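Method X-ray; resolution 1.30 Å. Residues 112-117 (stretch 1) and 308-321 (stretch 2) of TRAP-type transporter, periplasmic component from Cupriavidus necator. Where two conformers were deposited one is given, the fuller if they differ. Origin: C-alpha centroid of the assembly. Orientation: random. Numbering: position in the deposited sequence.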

# COMPACT_ATOMS: atom_id res chain seq x y z
N SER A 112 0.75 -5.87 -6.74
CA SER A 112 1.76 -5.10 -7.43
C SER A 112 1.88 -5.48 -8.91
O SER A 112 2.71 -4.93 -9.60
CB SER A 112 3.12 -5.29 -6.76
OG SER A 112 3.03 -4.84 -5.42
N LEU A 113 1.09 -6.43 -9.40
CA LEU A 113 1.15 -6.77 -10.82
C LEU A 113 0.67 -5.60 -11.66
O LEU A 113 -0.43 -5.10 -11.46
CB LEU A 113 0.27 -7.97 -11.11
CG LEU A 113 0.75 -9.31 -10.58
CD1 LEU A 113 -0.37 -10.35 -10.70
CD2 LEU A 113 1.99 -9.78 -11.32
N PRO A 114 1.49 -5.15 -12.62
CA PRO A 114 1.13 -3.91 -13.33
C PRO A 114 -0.13 -4.08 -14.17
O PRO A 114 -0.23 -5.00 -14.97
CB PRO A 114 2.38 -3.62 -14.18
CG PRO A 114 3.11 -4.95 -14.29
CD PRO A 114 2.82 -5.66 -12.99
N PHE A 115 -1.10 -3.21 -13.93
CA PHE A 115 -2.35 -3.12 -14.68
C PHE A 115 -3.27 -4.31 -14.50
O PHE A 115 -4.06 -4.65 -15.37
CB PHE A 115 -2.08 -2.74 -16.15
CG PHE A 115 -1.31 -1.46 -16.26
CD1 PHE A 115 -1.96 -0.24 -16.06
CD2 PHE A 115 0.05 -1.45 -16.44
CE1 PHE A 115 -1.27 0.94 -16.09
CE2 PHE A 115 0.74 -0.27 -16.47
CZ PHE A 115 0.08 0.91 -16.27
N LEU A 116 -3.21 -4.93 -13.32
CA LEU A 116 -4.18 -5.95 -12.92
C LEU A 116 -5.57 -5.39 -12.65
O LEU A 116 -6.56 -5.99 -13.03
CB LEU A 116 -3.70 -6.67 -11.66
CG LEU A 116 -4.64 -7.73 -11.09
CD1 LEU A 116 -4.78 -8.94 -11.98
CD2 LEU A 116 -4.16 -8.16 -9.71
N MSE A 117 -5.65 -4.26 -11.95
CA MSE A 117 -6.92 -3.77 -11.40
C MSE A 117 -7.35 -2.45 -12.04
O MSE A 117 -6.72 -1.42 -11.82
CB MSE A 117 -6.76 -3.54 -9.90
CG MSE A 117 -6.43 -4.80 -9.12
SE MSE A 117 -6.14 -4.51 -7.24
CE MSE A 117 -4.46 -3.56 -7.33
N GLU A 308 -3.56 5.18 -24.48
CA GLU A 308 -2.31 5.39 -23.74
C GLU A 308 -2.20 4.38 -22.58
O GLU A 308 -1.12 3.83 -22.32
CB GLU A 308 -2.21 6.83 -23.24
CG GLU A 308 -1.86 7.82 -24.33
CD GLU A 308 -2.04 9.26 -23.91
OE1 GLU A 308 -2.84 9.52 -22.99
OE2 GLU A 308 -1.42 10.12 -24.55
N HIS A 309 -3.31 4.13 -21.91
CA HIS A 309 -3.35 3.15 -20.84
C HIS A 309 -2.99 1.76 -21.37
O HIS A 309 -2.18 1.04 -20.78
CB HIS A 309 -4.74 3.16 -20.21
CG HIS A 309 -4.83 2.39 -18.93
ND1 HIS A 309 -5.10 1.04 -18.89
CD2 HIS A 309 -4.70 2.79 -17.64
CE1 HIS A 309 -5.13 0.64 -17.64
NE2 HIS A 309 -4.89 1.67 -16.86
N ASP A 310 -3.56 1.38 -22.50
CA ASP A 310 -3.28 0.06 -23.04
C ASP A 310 -1.81 -0.09 -23.46
O ASP A 310 -1.26 -1.19 -23.38
CB ASP A 310 -4.20 -0.28 -24.20
CG ASP A 310 -4.19 -1.75 -24.52
OD1 ASP A 310 -4.75 -2.52 -23.72
OD2 ASP A 310 -3.61 -2.12 -25.56
N ALA A 311 -1.18 0.99 -23.89
CA ALA A 311 0.23 0.93 -24.23
C ALA A 311 1.09 0.64 -22.98
O ALA A 311 2.08 -0.10 -23.04
CB ALA A 311 0.67 2.20 -24.90
N PHE A 312 0.74 1.23 -21.83
CA PHE A 312 1.47 0.92 -20.60
C PHE A 312 1.27 -0.53 -20.18
O PHE A 312 2.21 -1.17 -19.72
CB PHE A 312 1.06 1.86 -19.46
CG PHE A 312 1.76 3.18 -19.48
CD1 PHE A 312 3.07 3.29 -19.07
CD2 PHE A 312 1.10 4.32 -19.87
CE1 PHE A 312 3.72 4.51 -19.07
CE2 PHE A 312 1.73 5.55 -19.88
CZ PHE A 312 3.05 5.65 -19.47
N ARG A 313 0.05 -1.04 -20.33
CA ARG A 313 -0.23 -2.43 -19.98
C ARG A 313 0.58 -3.36 -20.87
O ARG A 313 1.18 -4.32 -20.39
CB ARG A 313 -1.72 -2.72 -20.10
CG ARG A 313 -2.09 -4.17 -19.78
CD ARG A 313 -3.50 -4.48 -20.20
NE ARG A 313 -4.48 -3.75 -19.42
CZ ARG A 313 -5.56 -3.14 -19.92
NH1 ARG A 313 -5.81 -3.16 -21.23
NH2 ARG A 313 -6.40 -2.51 -19.11
N LYS A 314 0.60 -3.08 -22.16
CA LYS A 314 1.34 -3.94 -23.07
C LYS A 314 2.84 -3.88 -22.79
O LYS A 314 3.52 -4.91 -22.82
CB LYS A 314 0.96 -3.61 -24.52
CG LYS A 314 -0.46 -4.12 -24.84
CD LYS A 314 -0.91 -3.95 -26.29
CE LYS A 314 -1.74 -5.16 -26.74
NZ LYS A 314 -3.04 -4.81 -27.41
N ALA A 315 3.35 -2.71 -22.43
CA ALA A 315 4.78 -2.56 -22.18
C ALA A 315 5.21 -3.32 -20.92
O ALA A 315 6.36 -3.70 -20.79
CB ALA A 315 5.16 -1.10 -22.05
N THR A 316 4.27 -3.55 -20.01
CA THR A 316 4.60 -4.22 -18.75
C THR A 316 4.10 -5.67 -18.70
O THR A 316 4.23 -6.33 -17.67
CB THR A 316 4.03 -3.45 -17.53
OG1 THR A 316 2.63 -3.25 -17.68
CG2 THR A 316 4.72 -2.09 -17.39
N ALA A 317 3.57 -6.18 -19.81
CA ALA A 317 2.95 -7.50 -19.81
C ALA A 317 3.92 -8.66 -19.55
O ALA A 317 3.53 -9.66 -18.95
CB ALA A 317 2.22 -7.72 -21.13
N LYS A 318 5.17 -8.53 -19.99
CA LYS A 318 6.14 -9.60 -19.78
C LYS A 318 6.50 -9.69 -18.30
O LYS A 318 6.66 -10.77 -17.74
CB LYS A 318 7.39 -9.39 -20.64
N VAL A 319 6.59 -8.54 -17.63
CA VAL A 319 6.81 -8.52 -16.19
C VAL A 319 5.62 -9.16 -15.49
O VAL A 319 5.76 -9.98 -14.58
CB VAL A 319 7.02 -7.07 -15.67
CG1 VAL A 319 6.99 -7.00 -14.17
CG2 VAL A 319 8.34 -6.49 -16.19
N TYR A 320 4.41 -8.76 -15.89
CA TYR A 320 3.20 -9.36 -15.35
C TYR A 320 3.23 -10.89 -15.46
O TYR A 320 2.99 -11.59 -14.48
CB TYR A 320 1.99 -8.81 -16.10
CG TYR A 320 0.64 -9.30 -15.64
CD1 TYR A 320 0.18 -10.57 -15.96
CD2 TYR A 320 -0.21 -8.46 -14.93
CE1 TYR A 320 -1.06 -10.99 -15.57
CE2 TYR A 320 -1.47 -8.87 -14.55
CZ TYR A 320 -1.88 -10.13 -14.86
OH TYR A 320 -3.15 -10.50 -14.45
N ASP A 321 3.55 -11.40 -16.64
CA ASP A 321 3.51 -12.84 -16.87
C ASP A 321 4.56 -13.55 -16.02
O ASP A 321 4.30 -14.63 -15.46
CB ASP A 321 3.75 -13.14 -18.36
CG ASP A 321 2.61 -12.67 -19.25
OD1 ASP A 321 1.49 -12.43 -18.75
OD2 ASP A 321 2.85 -12.54 -20.47
O HOH W 1 0.64 -5.69 -17.67
O HOH W 2 -6.34 -3.81 -16.16

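No direct hydrogen bond joins the two stretches; the polar links between them pass through two waters, although 523 Å² of surface is buried. Water 1 donates to both Pro114 O (2.9 Å) and Arg313 O (3.1 Å), joining two backbone carbonyls that, as acceptors, could not bond to each other. Water 2 donates to Phe115 O at 2.6 Å and accepts from Arg313 NH2 at 3.2 Å, so it relays the guanidinium to the loop. The same guanidinium is tied within its own helix by a salt bridge, Arg313 NH1 to Asp310 OD1 at 2.8 Å.

The remainder of the contact rests on packing. Leu113 to Leu116 form a type II beta turn, closed by a weak hydrogen bond from Leu116 N to Leu113 O (3.3 Å). Phe115, with positive phi (68°), points its CA-to-CB bond toward the helical stretch and has the largest covered area in the contact. Its ring meets His309 edge-to-face: the Phe115 edge is directed at the imidazole face, with centroids 5.0 Å apart and planes at 84°. Arg313 N lies over one face of the phenyl ring, while Phe115 CZ reaches Phe312 CB at 3.5 Å. Thr316 OG1 sits near the ring plane, 3.4 Å from Phe115 CD2, and also lies 3.5 Å from Pro114 CB, so this one oxygen touches two successive residues of the turn.

Tyr320 supports the other part of the turn. Leu113 CB packs 3.9 Å from Tyr320 CD2, and Pro114 CG lies 4.4 Å from Tyr320 CB. At the ring edge, Pro114 O approaches Tyr320 CD2 to 3.5 Å. Farther along the ring, Leu116 CD1 comes within 3.3 Å of Tyr320 OH, a hydroxyl whose hydrogen bonding is satisfied elsewhere in the structure. Tyr320 thus contacts Leu113, Pro114 and Leu116, whereas Phe115 packs against His309, Phe312, Arg313 and Thr316.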